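Local structure of alpha-glucosidase (Bacteroides thetaiotaomicron, 5XFM) at residues Asp23-Leu28 with Val42-Lys47; Glu150-Phe155 with Phe199-Asp204; Thr194-Phe199 with Trp206-Glu211; Phe472-His477 with Ala581-Gly586. The protein hydrolyses beta-L-arabinopyranosides and alpha-galactosides, as a bifunctional member of glycoside hydrolase family 97 that holds a calcium ion. The protein carries 1 engineered substitution. All blocks are in the same frame, centred on the assembly; numbering follows the deposited sequence.

Contact 1. Residues Asp23-Leu28 with Val42-Lys47; sequences DEKLQL and VSYNGK
K25 lies against Y44 where the antiparallel beta hairpin of strands 26-31 and 39-44 opens at its base, within the N-terminal domain of the galactose-mutarotase clan. CB of K25 stands over one face of the Y44 ring, 4.2 Å from the ring centroid and displaced toward the rim, which makes a CH-pi contact. K25 CG is anti to the carbonyl carbon (chi1 -66°), and from there the extended chain carries CD to 3.6 Å from the Y44 OH. Beside it, N45 points the same way, with OD1 3.4 Å from K25 CG. The carbonyl O of K25 is gripped twice: N45 N donates to it at 3.0 Å, and a water that also accepts from G46 N, in the type I' turn Y44-K47, donates to it. Further along, Q27 and S43 form a hydrogen-bonded pair. V42 packs on the face that it shares with L26, L28 and Y44: its CG1 meets L26 CD2 at 3.8 Å and its CG2 meets L28 CD1 at 4.1 Å. V117 and V122, on strands of another sheet, pack against L26. An alanine in place of Y44 would probably leave K25 CB without its aromatic platform and open a gap beside L26 CB. The phenol OH of Y44 donates to a second water 2.6 Å away, which in turn donates to D23 OD2 at 2.7 Å.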
loop_
_atom_site.group_PDB
_atom_site.type_symbol
_atom_site.label_atom_id
_atom_site.label_comp_id
_atom_site.label_asym_id
_atom_site.label_seq_id
_atom_site.Cartn_x
_atom_site.Cartn_y
_atom_site.Cartn_z
ATOM N N ASP A 23 17.130 -20.596 -3.993
ATOM C CA ASP A 23 17.817 -21.285 -2.905
ATOM C C ASP A 23 17.069 -22.548 -2.489
ATOM O O ASP A 23 17.455 -23.220 -1.538
ATOM C CB ASP A 23 18.011 -20.350 -1.701
ATOM C CG ASP A 23 16.697 -19.917 -1.053
ATOM O OD1 ASP A 23 15.618 -20.459 -1.384
ATOM O OD2 ASP A 23 16.746 -19.016 -0.189
ATOM N N GLU A 24 15.992 -22.839 -3.216
ATOM C CA GLU A 24 15.215 -24.074 -3.083
ATOM C C GLU A 24 14.457 -24.245 -1.763
ATOM O O GLU A 24 13.858 -25.295 -1.531
ATOM C CB GLU A 24 16.135 -25.282 -3.294
ATOM C CG GLU A 24 16.726 -25.367 -4.688
ATOM C CD GLU A 24 17.593 -26.594 -4.880
ATOM O OE1 GLU A 24 17.194 -27.682 -4.412
ATOM O OE2 GLU A 24 18.661 -26.472 -5.518
ATOM N N LYS A 25 14.421 -23.210 -0.929
ATOM C CA LYS A 25 13.662 -23.285 0.326
ATOM C C LYS A 25 12.167 -23.237 0.056
ATOM O O LYS A 25 11.385 -23.954 0.677
ATOM C CB LYS A 25 14.047 -22.148 1.277
ATOM C CG LYS A 25 15.472 -22.212 1.784
ATOM C CD LYS A 25 15.723 -21.191 2.883
ATOM C CE LYS A 25 17.195 -20.811 2.941
ATOM N NZ LYS A 25 17.501 -19.854 4.039
ATOM N N LEU A 26 11.780 -22.377 -0.873
ATOM C CA LEU A 26 10.388 -22.239 -1.250
ATOM C C LEU A 26 10.095 -23.214 -2.385
ATOM O O LEU A 26 10.792 -23.219 -3.402
ATOM C CB LEU A 26 10.097 -20.791 -1.656
ATOM C CG LEU A 26 8.674 -20.218 -1.668
ATOM C CD1 LEU A 26 8.714 -18.801 -2.225
ATOM C CD2 LEU A 26 7.669 -21.068 -2.431
ATOM N N GLN A 27 9.082 -24.056 -2.205
ATOM C CA GLN A 27 8.702 -25.006 -3.245
ATOM C C GLN A 27 7.205 -24.952 -3.534
ATOM O O GLN A 27 6.386 -24.874 -2.623
ATOM C CB GLN A 27 9.131 -26.429 -2.865
ATOM C CG GLN A 27 10.641 -26.569 -2.691
ATOM C CD GLN A 27 11.092 -28.001 -2.478
ATOM O OE1 GLN A 27 10.355 -28.948 -2.760
ATOM N NE2 GLN A 27 12.323 -28.168 -2.000
ATOM N N LEU A 28 6.862 -24.968 -4.816
ATOM C CA LEU A 28 5.473 -24.946 -5.254
ATOM C C LEU A 28 5.195 -26.183 -6.103
ATOM O O LEU A 28 5.936 -26.474 -7.041
ATOM C CB LEU A 28 5.179 -23.666 -6.050
ATOM C CG LEU A 28 3.748 -23.465 -6.561
ATOM C CD1 LEU A 28 3.377 -22.005 -6.482
ATOM C CD2 LEU A 28 3.561 -23.968 -7.984
ATOM N N VAL A 42 2.076 -25.070 -1.494
ATOM C CA VAL A 42 3.314 -24.354 -1.219
ATOM C C VAL A 42 3.967 -24.784 0.083
ATOM O O VAL A 42 3.317 -24.870 1.126
ATOM C CB VAL A 42 3.077 -22.826 -1.173
ATOM C CG1 VAL A 42 4.356 -22.087 -0.786
ATOM C CG2 VAL A 42 2.547 -22.337 -2.511
ATOM N N SER A 43 5.265 -25.048 0.017
ATOM C CA SER A 43 6.038 -25.386 1.202
ATOM C C SER A 43 7.245 -24.467 1.352
ATOM O O SER A 43 7.753 -23.931 0.363
ATOM C CB SER A 43 6.479 -26.850 1.134
ATOM O OG SER A 43 7.669 -26.990 0.377
ATOM N N TYR A 44 7.696 -24.279 2.589
ATOM C CA TYR A 44 8.906 -23.511 2.864
ATOM C C TYR A 44 9.731 -24.228 3.919
ATOM O O TYR A 44 9.228 -24.516 5.003
ATOM C CB TYR A 44 8.571 -22.091 3.333
ATOM C CG TYR A 44 9.782 -21.186 3.342
ATOM C CD1 TYR A 44 10.596 -21.086 4.464
ATOM C CD2 TYR A 44 10.128 -20.452 2.214
ATOM C CE1 TYR A 44 11.714 -20.268 4.467
ATOM C CE2 TYR A 44 11.235 -19.638 2.208
ATOM C CZ TYR A 44 12.027 -19.547 3.332
ATOM O OH TYR A 44 13.136 -18.728 3.308
ATOM N N ASN A 45 11.003 -24.480 3.607
ATOM C CA ASN A 45 11.865 -25.350 4.418
ATOM C C ASN A 45 11.208 -26.662 4.839
ATOM O O ASN A 45 11.426 -27.144 5.950
ATOM C CB ASN A 45 12.354 -24.610 5.668
ATOM C CG ASN A 45 13.540 -23.714 5.386
ATOM O OD1 ASN A 45 14.273 -23.920 4.418
ATOM N ND2 ASN A 45 13.739 -22.712 6.233
ATOM N N GLY A 46 10.418 -27.244 3.943
ATOM C CA GLY A 46 9.814 -28.544 4.186
ATOM C C GLY A 46 8.519 -28.497 4.974
ATOM O O GLY A 46 7.846 -29.513 5.145
ATOM N N LYS A 47 8.150 -27.308 5.437
ATOM C CA LYS A 47 6.885 -27.140 6.133
ATOM C C LYS A 47 5.807 -26.661 5.180
ATOM O O LYS A 47 6.048 -25.794 4.341
ATOM C CB LYS A 47 7.023 -26.168 7.307
ATOM C CG LYS A 47 8.063 -26.569 8.346
ATOM C CD LYS A 47 7.718 -27.918 8.975
ATOM C CE LYS A 47 6.246 -28.011 9.379
ATOM N NZ LYS A 47 5.960 -29.204 10.229
HETATM O O HOH W 1 14.337 -18.516 0.995
HETATM O O HOH W 2 10.205 -26.454 1.201
#

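Contact 2. Residues Glu150-Phe155 with Phe199-Asp204; sequences EQTTTF and FRIGND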
loop_
_atom_site.group_PDB
_atom_site.type_symbol
_atom_site.label_atom_id
_atom_site.label_comp_id
_atom_site.label_asym_id
_atom_site.label_seq_id
_atom_site.Cartn_x
_atom_site.Cartn_y
_atom_site.Cartn_z
ATOM N N GLU A 150 -4.393 -25.972 9.190
ATOM C CA GLU A 150 -5.395 -25.872 10.248
ATOM C C GLU A 150 -5.081 -24.842 11.339
ATOM O O GLU A 150 -5.969 -24.128 11.800
ATOM C CB GLU A 150 -5.595 -27.262 10.843
ATOM C CG GLU A 150 -6.677 -28.023 10.095
ATOM C CD GLU A 150 -6.893 -29.427 10.613
ATOM O OE1 GLU A 150 -6.652 -29.670 11.814
ATOM O OE2 GLU A 150 -7.280 -30.299 9.802
ATOM N N GLN A 151 -3.826 -24.784 11.767
ATOM C CA GLN A 151 -3.461 -23.970 12.924
ATOM C C GLN A 151 -3.222 -22.505 12.549
ATOM O O GLN A 151 -2.757 -21.714 13.370
ATOM C CB GLN A 151 -2.208 -24.531 13.604
ATOM C CG GLN A 151 -0.914 -24.329 12.828
ATOM C CD GLN A 151 -0.705 -25.328 11.697
ATOM O OE1 GLN A 151 -1.642 -25.989 11.244
ATOM N NE2 GLN A 151 0.534 -25.429 11.226
ATOM N N THR A 152 -3.532 -22.147 11.306
ATOM C CA THR A 152 -3.223 -20.814 10.792
ATOM C C THR A 152 -4.098 -19.724 11.405
ATOM O O THR A 152 -5.320 -19.868 11.454
ATOM C CB THR A 152 -3.392 -20.750 9.263
ATOM O OG1 THR A 152 -2.512 -21.693 8.637
ATOM C CG2 THR A 152 -3.104 -19.346 8.755
ATOM N N THR A 153 -3.480 -18.637 11.870
ATOM C CA THR A 153 -4.258 -17.464 12.285
ATOM C C THR A 153 -4.100 -16.301 11.294
ATOM O O THR A 153 -3.234 -16.322 10.419
ATOM C CB THR A 153 -3.887 -16.995 13.705
ATOM O OG1 THR A 153 -2.471 -16.818 13.804
ATOM C CG2 THR A 153 -4.341 -18.020 14.733
ATOM N N THR A 154 -4.957 -15.292 11.424
ATOM C CA THR A 154 -5.075 -14.266 10.391
ATOM C C THR A 154 -4.981 -12.829 10.912
ATOM O O THR A 154 -5.349 -12.540 12.049
ATOM C CB THR A 154 -6.418 -14.413 9.637
ATOM O OG1 THR A 154 -7.471 -13.869 10.437
ATOM C CG2 THR A 154 -6.731 -15.881 9.350
ATOM N N PHE A 155 -4.494 -11.936 10.053
ATOM C CA PHE A 155 -4.432 -10.501 10.323
ATOM C C PHE A 155 -5.095 -9.784 9.151
ATOM O O PHE A 155 -4.419 -9.349 8.213
ATOM C CB PHE A 155 -2.984 -10.023 10.497
ATOM C CG PHE A 155 -2.244 -10.684 11.639
ATOM C CD1 PHE A 155 -1.857 -12.015 11.566
ATOM C CD2 PHE A 155 -1.893 -9.958 12.765
ATOM C CE1 PHE A 155 -1.169 -12.619 12.607
ATOM C CE2 PHE A 155 -1.199 -10.553 13.809
ATOM C CZ PHE A 155 -0.836 -11.885 13.728
ATOM N N PHE A 199 -1.105 -13.991 7.093
ATOM C CA PHE A 199 -1.413 -15.232 7.778
ATOM C C PHE A 199 -0.199 -15.728 8.543
ATOM O O PHE A 199 0.920 -15.703 8.035
ATOM C CB PHE A 199 -1.874 -16.301 6.795
ATOM C CG PHE A 199 -3.140 -15.960 6.064
ATOM C CD1 PHE A 199 -3.108 -15.182 4.918
ATOM C CD2 PHE A 199 -4.359 -16.454 6.498
ATOM C CE1 PHE A 199 -4.273 -14.883 4.232
ATOM C CE2 PHE A 199 -5.524 -16.160 5.816
ATOM C CZ PHE A 199 -5.480 -15.372 4.681
ATOM N N ARG A 200 -0.427 -16.139 9.785
ATOM C CA ARG A 200 0.603 -16.786 10.575
ATOM C C ARG A 200 0.371 -18.291 10.572
ATOM O O ARG A 200 -0.690 -18.770 10.991
ATOM C CB ARG A 200 0.626 -16.242 12.002
ATOM C CG ARG A 200 1.635 -16.942 12.906
ATOM C CD ARG A 200 1.831 -16.195 14.218
ATOM N NE ARG A 200 0.699 -16.325 15.126
ATOM C CZ ARG A 200 0.502 -17.367 15.925
ATOM N NH1 ARG A 200 1.361 -18.383 15.911
ATOM N NH2 ARG A 200 -0.557 -17.397 16.731
ATOM N N ILE A 201 1.362 -19.022 10.066
ATOM C CA ILE A 201 1.260 -20.467 9.901
ATOM C C ILE A 201 1.753 -21.189 11.160
ATOM O O ILE A 201 2.745 -21.920 11.128
ATOM C CB ILE A 201 2.061 -20.937 8.671
ATOM C CG1 ILE A 201 1.849 -19.967 7.497
ATOM C CG2 ILE A 201 1.656 -22.350 8.268
ATOM C CD1 ILE A 201 0.410 -19.894 7.008
ATOM N N GLY A 202 1.055 -20.969 12.270
ATOM C CA GLY A 202 1.446 -21.549 13.539
ATOM C C GLY A 202 2.833 -21.086 13.923
ATOM O O GLY A 202 3.071 -19.896 14.128
ATOM N N ASN A 203 3.758 -22.036 14.002
ATOM C CA ASN A 203 5.147 -21.721 14.305
ATOM C C ASN A 203 6.046 -21.852 13.075
ATOM O O ASN A 203 7.259 -21.689 13.168
ATOM C CB ASN A 203 5.654 -22.605 15.442
ATOM C CG ASN A 203 4.820 -22.452 16.705
ATOM O OD1 ASN A 203 4.252 -23.422 17.208
ATOM N ND2 ASN A 203 4.707 -21.221 17.196
ATOM N N ASP A 204 5.447 -22.181 11.932
ATOM C CA ASP A 204 6.222 -22.398 10.714
ATOM C C ASP A 204 6.350 -21.157 9.826
ATOM O O ASP A 204 6.671 -21.278 8.647
ATOM C CB ASP A 204 5.610 -23.535 9.899
ATOM C CG ASP A 204 5.383 -24.781 10.725
ATOM O OD1 ASP A 204 6.243 -25.082 11.576
ATOM O OD2 ASP A 204 4.358 -25.465 10.514
HETATM O O HOH W 3 -1.350 -19.430 14.122
#
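T153 and R200 run side by side, their side chains pointing the same way from a hydrogen-bonded backbone pair. R200 CG is anti to the backbone N (chi1 177°), and the chain then bends at chi3 (73°); its NE lies 3.5 Å from T153 OG1. That pair is poorly angled for a hydrogen bond; instead D180 OD1 serves both residues, as a salt-bridge partner of R200 NE and a hydrogen-bond partner of T153 OG1. A water lies over the centre of one guanidinium face and donates to T153 OG1 at 2.9 Å. At the far end R200 NH1 reaches G202 O, 2.9 Å away and from above the carbonyl plane. A leucine in place of R200 would probably leave D180 without its ionic mate and G202 O without this donor. The pairing joins strands 153-156 and 197-200, neighbours in a large antiparallel sheet of the N-terminal domain, just before the type II' turn I201-D204. On the other sheet face, T154 CG2 lies 3.7 Å from F199 CE2. T152 CG2 sits at the edge of the F199 ring, 3.8 Å from F199 CB; T152 OG1 is held by P149 O. Beyond the strands, Q151 CG stands between its own backbone N and carbonyl carbon (chi1 72°) and presses on G202 CA at 3.7 Å, where a side chain on G202 would collide with it.

Contact 3. Residues Thr194-Phe199 with Trp206-Glu211; sequences TFPCLF and WVLVSE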
loop_
_atom_site.group_PDB
_atom_site.type_symbol
_atom_site.label_atom_id
_atom_site.label_comp_id
_atom_site.label_asym_id
_atom_site.label_seq_id
_atom_site.Cartn_x
_atom_site.Cartn_y
_atom_site.Cartn_z
ATOM N N THR A 194 -10.048 -7.308 2.068
ATOM C CA THR A 194 -9.277 -6.672 1.007
ATOM C C THR A 194 -7.784 -6.932 1.173
ATOM O O THR A 194 -7.292 -7.098 2.294
ATOM C CB THR A 194 -9.528 -5.154 0.932
ATOM O OG1 THR A 194 -9.122 -4.528 2.154
ATOM C CG2 THR A 194 -10.989 -4.882 0.647
ATOM N N PHE A 195 -7.080 -6.978 0.042
ATOM C CA PHE A 195 -5.636 -7.200 0.007
ATOM C C PHE A 195 -4.888 -6.036 0.639
ATOM O O PHE A 195 -5.411 -4.922 0.689
ATOM C CB PHE A 195 -5.153 -7.415 -1.440
ATOM C CG PHE A 195 -5.603 -8.715 -2.052
ATOM C CD1 PHE A 195 -5.399 -9.920 -1.391
ATOM C CD2 PHE A 195 -6.227 -8.732 -3.291
ATOM C CE1 PHE A 195 -5.807 -11.118 -1.953
ATOM C CE2 PHE A 195 -6.641 -9.926 -3.858
ATOM C CZ PHE A 195 -6.430 -11.122 -3.187
ATOM N N PRO A 196 -3.672 -6.294 1.154
ATOM C CA PRO A 196 -3.074 -7.631 1.271
ATOM C C PRO A 196 -3.523 -8.324 2.551
ATOM O O PRO A 196 -4.097 -7.684 3.439
ATOM C CB PRO A 196 -1.571 -7.339 1.277
ATOM C CG PRO A 196 -1.478 -5.994 1.950
ATOM C CD PRO A 196 -2.697 -5.234 1.472
ATOM N N CYS A 197 -3.262 -9.621 2.638
ATOM C CA CYS A 197 -3.779 -10.424 3.734
ATOM C C CYS A 197 -2.677 -11.246 4.391
ATOM O O CYS A 197 -2.028 -12.054 3.733
ATOM C CB CYS A 197 -4.883 -11.338 3.215
ATOM S SG CYS A 197 -6.248 -10.448 2.468
ATOM N N LEU A 198 -2.486 -11.049 5.692
ATOM C CA LEU A 198 -1.389 -11.690 6.410
ATOM C C LEU A 198 -1.858 -12.907 7.204
ATOM O O LEU A 198 -2.864 -12.867 7.902
ATOM C CB LEU A 198 -0.698 -10.687 7.345
ATOM C CG LEU A 198 0.523 -11.225 8.104
ATOM C CD1 LEU A 198 1.621 -11.702 7.136
ATOM C CD2 LEU A 198 1.079 -10.197 9.061
ATOM N N PHE A 199 -1.105 -13.991 7.093
ATOM C CA PHE A 199 -1.413 -15.232 7.778
ATOM C C PHE A 199 -0.199 -15.728 8.543
ATOM O O PHE A 199 0.920 -15.703 8.035
ATOM C CB PHE A 199 -1.874 -16.301 6.795
ATOM C CG PHE A 199 -3.140 -15.960 6.064
ATOM C CD1 PHE A 199 -3.108 -15.182 4.918
ATOM C CD2 PHE A 199 -4.359 -16.454 6.498
ATOM C CE1 PHE A 199 -4.273 -14.883 4.232
ATOM C CE2 PHE A 199 -5.524 -16.160 5.816
ATOM C CZ PHE A 199 -5.480 -15.372 4.681
ATOM N N TRP A 206 5.254 -17.290 8.030
ATOM C CA TRP A 206 4.277 -16.303 7.594
ATOM C C TRP A 206 3.976 -16.348 6.096
ATOM O O TRP A 206 4.846 -16.652 5.270
ATOM C CB TRP A 206 4.761 -14.893 7.964
ATOM C CG TRP A 206 5.102 -14.715 9.420
ATOM C CD1 TRP A 206 6.278 -15.038 10.035
ATOM C CD2 TRP A 206 4.248 -14.182 10.442
ATOM N NE1 TRP A 206 6.213 -14.730 11.372
ATOM C CE2 TRP A 206 4.977 -14.202 11.646
ATOM C CE3 TRP A 206 2.940 -13.682 10.451
ATOM C CZ2 TRP A 206 4.438 -13.745 12.854
ATOM C CZ3 TRP A 206 2.408 -13.226 11.646
ATOM C CH2 TRP A 206 3.157 -13.264 12.832
ATOM N N VAL A 207 2.737 -16.000 5.762
ATOM C CA VAL A 207 2.292 -15.876 4.378
ATOM C C VAL A 207 1.504 -14.573 4.146
ATOM O O VAL A 207 0.582 -14.270 4.881
ATOM C CB VAL A 207 1.412 -17.064 3.972
ATOM C CG1 VAL A 207 0.800 -16.826 2.595
ATOM C CG2 VAL A 207 2.216 -18.370 4.002
ATOM N N LEU A 208 1.880 -13.801 3.134
ATOM C CA LEU A 208 1.124 -12.619 2.727
ATOM C C LEU A 208 0.540 -12.791 1.326
ATOM O O LEU A 208 1.279 -12.952 0.351
ATOM C CB LEU A 208 2.011 -11.382 2.756
ATOM C CG LEU A 208 1.325 -10.055 2.419
ATOM C CD1 LEU A 208 0.437 -9.548 3.564
ATOM C CD2 LEU A 208 2.354 -9.012 2.004
ATOM N N VAL A 209 -0.783 -12.759 1.231
ATOM C CA VAL A 209 -1.487 -12.914 -0.041
ATOM C C VAL A 209 -1.894 -11.556 -0.611
ATOM O O VAL A 209 -2.507 -10.747 0.084
ATOM C CB VAL A 209 -2.742 -13.798 0.129
ATOM C CG1 VAL A 209 -3.589 -13.800 -1.124
ATOM C CG2 VAL A 209 -2.337 -15.218 0.526
ATOM N N SER A 210 -1.542 -11.292 -1.865
ATOM C CA SER A 210 -1.974 -10.048 -2.497
ATOM C C SER A 210 -2.116 -10.207 -4.005
ATOM O O SER A 210 -2.182 -11.320 -4.511
ATOM C CB SER A 210 -1.000 -8.914 -2.177
ATOM O OG SER A 210 -1.620 -7.653 -2.365
ATOM N N GLU A 211 -2.184 -9.092 -4.719
ATOM C CA GLU A 211 -2.196 -9.141 -6.175
ATOM C C GLU A 211 -1.542 -7.884 -6.733
ATOM O O GLU A 211 -1.579 -6.819 -6.105
ATOM C CB GLU A 211 -3.627 -9.285 -6.710
ATOM C CG GLU A 211 -4.418 -7.990 -6.706
ATOM C CD GLU A 211 -5.805 -8.135 -7.297
ATOM O OE1 GLU A 211 -6.010 -9.040 -8.130
ATOM O OE2 GLU A 211 -6.691 -7.334 -6.915
#
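V209 touches two phenylalanines, one with each methyl, at the apolar centre of a buried beta hairpin, strands 197-200 and 206-212 of the N-terminal domain. Its CG1, anti to the backbone N (chi1 172°), reaches F195 CE1 at 3.6 Å, while CG2 meets F199 CE1 at 4.2 Å. The L198-L208 pair occupies the opposite face of the sheet, where L208 CD1 touches P196 CB at 3.8 Å and also lies near L198 CB. Farther along, L198 CD1 approaches W206 CE3 at 4.1 Å, and the indole makes an edge-to-face contact with Y563 of the C-terminal beta domain. Between the two faces, the backbones form two antiparallel hydrogen-bonded pairs, C197 with V209 and F199 with V207, each joined by two N-H...O bonds. The carbonyl O of V207 also meets the edge of the F199 ring, in its plane. Next to C197, a cis peptide bond joins F195 to P196. Here the F195 ring lies over the backbone of the partner strand: S210 CA approaches one face at 4.0 Å from the centroid, 29° off the ring normal, in a CH-pi contact. At the polar edge, E211 crosses F195 at about a right angle, with its carboxylate plane turned 60° from the ring. That carboxylate is shared between salt bridges to R261 and R439, and S221 N donates to OE2. The same E211 OE2 stands 3.9 Å from F195 CD2.

Contact 4. Residues Phe472-His477 with Ala581-Gly586; sequences FNTCLH and AAVNAG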
loop_
_atom_site.group_PDB
_atom_site.type_symbol
_atom_site.label_atom_id
_atom_site.label_comp_id
_atom_site.label_asym_id
_atom_site.label_seq_id
_atom_site.Cartn_x
_atom_site.Cartn_y
_atom_site.Cartn_z
ATOM N N PHE A 472 -1.103 0.216 17.668
ATOM C CA PHE A 472 -1.462 -1.086 17.110
ATOM C C PHE A 472 -1.396 -1.099 15.566
ATOM O O PHE A 472 -0.702 -1.937 14.957
ATOM C CB PHE A 472 -2.860 -1.461 17.631
ATOM C CG PHE A 472 -3.448 -2.704 17.025
ATOM C CD1 PHE A 472 -2.928 -3.951 17.326
ATOM C CD2 PHE A 472 -4.565 -2.625 16.207
ATOM C CE1 PHE A 472 -3.484 -5.096 16.787
ATOM C CE2 PHE A 472 -5.129 -3.763 15.668
ATOM C CZ PHE A 472 -4.588 -5.002 15.955
ATOM N N ASN A 473 -2.093 -0.154 14.939
ATOM C CA ASN A 473 -2.124 -0.061 13.480
ATOM C C ASN A 473 -0.762 0.306 12.888
ATOM O O ASN A 473 -0.359 -0.227 11.836
ATOM C CB ASN A 473 -3.185 0.952 13.041
ATOM C CG ASN A 473 -4.599 0.480 13.338
ATOM O OD1 ASN A 473 -5.376 1.167 14.012
ATOM N ND2 ASN A 473 -4.940 -0.704 12.836
ATOM N N THR A 474 -0.043 1.198 13.572
ATOM C CA THR A 474 1.336 1.522 13.196
ATOM C C THR A 474 2.217 0.268 13.225
ATOM O O THR A 474 3.126 0.113 12.413
ATOM C CB THR A 474 1.935 2.603 14.114
ATOM O OG1 THR A 474 1.124 3.781 14.052
ATOM C CG2 THR A 474 3.350 2.963 13.688
ATOM N N CYS A 475 1.936 -0.633 14.159
ATOM C CA CYS A 475 2.690 -1.875 14.264
ATOM C C CYS A 475 2.114 -2.935 13.344
ATOM O O CYS A 475 2.592 -4.069 13.320
ATOM C CB CYS A 475 2.705 -2.395 15.706
ATOM S SG CYS A 475 3.791 -1.477 16.813
ATOM N N LEU A 476 1.070 -2.582 12.603
ATOM C CA LEU A 476 0.605 -3.487 11.557
ATOM C C LEU A 476 1.146 -3.116 10.170
ATOM O O LEU A 476 1.625 -3.989 9.433
ATOM C CB LEU A 476 -0.926 -3.527 11.525
ATOM C CG LEU A 476 -1.593 -4.222 12.709
ATOM C CD1 LEU A 476 -3.080 -3.972 12.689
ATOM C CD2 LEU A 476 -1.302 -5.718 12.709
ATOM N N HIS A 477 1.113 -1.825 9.839
ATOM C CA HIS A 477 1.353 -1.370 8.460
ATOM C C HIS A 477 2.642 -1.820 7.757
ATOM O O HIS A 477 2.585 -2.194 6.588
ATOM C CB HIS A 477 1.285 0.154 8.422
ATOM C CG HIS A 477 -0.057 0.686 8.812
ATOM N ND1 HIS A 477 -1.227 0.023 8.515
ATOM C CD2 HIS A 477 -0.412 1.783 9.520
ATOM C CE1 HIS A 477 -2.250 0.701 9.004
ATOM N NE2 HIS A 477 -1.783 1.773 9.616
ATOM N N ALA A 581 14.233 2.985 13.184
ATOM C CA ALA A 581 13.052 3.443 13.891
ATOM C C ALA A 581 12.350 2.263 14.537
ATOM O O ALA A 581 12.230 1.187 13.934
ATOM C CB ALA A 581 12.115 4.176 12.949
ATOM N N ALA A 582 11.915 2.460 15.776
ATOM C CA ALA A 582 11.188 1.414 16.484
ATOM C C ALA A 582 10.063 1.997 17.313
ATOM O O ALA A 582 10.211 3.075 17.886
ATOM C CB ALA A 582 12.134 0.608 17.365
ATOM N N VAL A 583 8.925 1.307 17.356
ATOM C CA VAL A 583 7.859 1.685 18.285
ATOM C C VAL A 583 7.239 0.474 18.975
ATOM O O VAL A 583 7.305 -0.667 18.471
ATOM C CB VAL A 583 6.715 2.477 17.600
ATOM C CG1 VAL A 583 7.220 3.789 17.002
ATOM C CG2 VAL A 583 6.010 1.616 16.560
ATOM N N ASN A 584 6.620 0.749 20.125
ATOM C CA ASN A 584 6.035 -0.291 20.971
ATOM C C ASN A 584 4.547 -0.077 21.258
ATOM O O ASN A 584 4.159 0.916 21.883
ATOM C CB ASN A 584 6.808 -0.376 22.292
ATOM C CG ASN A 584 6.180 -1.347 23.285
ATOM O OD1 ASN A 584 5.508 -2.313 22.907
ATOM N ND2 ASN A 584 6.401 -1.090 24.571
ATOM N N ALA A 585 3.720 -1.030 20.836
ATOM C CA ALA A 585 2.281 -0.954 21.080
ATOM C C ALA A 585 1.853 -1.843 22.241
ATOM O O ALA A 585 0.661 -1.956 22.530
ATOM C CB ALA A 585 1.503 -1.331 19.825
ATOM N N GLY A 586 2.812 -2.489 22.894
ATOM C CA GLY A 586 2.492 -3.304 24.053
ATOM C C GLY A 586 2.156 -2.409 25.230
ATOM O O GLY A 586 2.323 -1.191 25.149
#
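C475 SG reaches across to two side chains, touching V583 CG2 on the facing strand and A585 CB just past its end, at 3.8 Å each. The sulfur is placed there by a first torsion that sets it anti to the carbonyl carbon (chi1 -75°). With CG1 of V583 anti to the carbonyl carbon (chi1 -61°), CG2 falls between the backbone N and that carbon, and this one methyl serves both C475 and T474. The T474 side chain crosses V583 at about a right angle, methyl against methyl, with T474 CG2 4.1 Å from V583 CG2. Its hydroxyl is spent on E470 O, within its own helix. A585 offers only its CB, which also lies 3.7 Å from the backbone N of F472. Next to these, N584 turns away from the helix: its OD1 accepts from G586 N at 2.7 Å in an Asx turn, and its ND2 bonds to I632 O and E588 O. F514 and L521 of helix 512-521 pack against V583 as well, and V568 of the adjacent strand touches both V583 and C475. Small apolar groups meeting in this way, with the T474 hydroxyl and N584 amide bonded within their own sides, form part of the interface between the TIM-barrel-clan catalytic domain and the C-terminal antiparallel beta domain.

Contacts 1, 2 and 3 all lie in the N-terminal domain, whereas contact 4 bridges the catalytic and C-terminal domains. Contacts 2 and 3 are the most closely tied: they share F199, use the two sides of strand 197-200 and belong to one sheet, with centres about 12 Å apart. Contact 3 is wholly buried and mostly apolar, its charge confined to one end. Contacts 1 and 2 are only partly buried and mix apolar packing with waters and long polar side chains; they touch through K47 and D204. Contact 4 is buried but small, joined by side-chain packing without the strand pairing of the other three, and it brushes contact 2 where L476 meets F155.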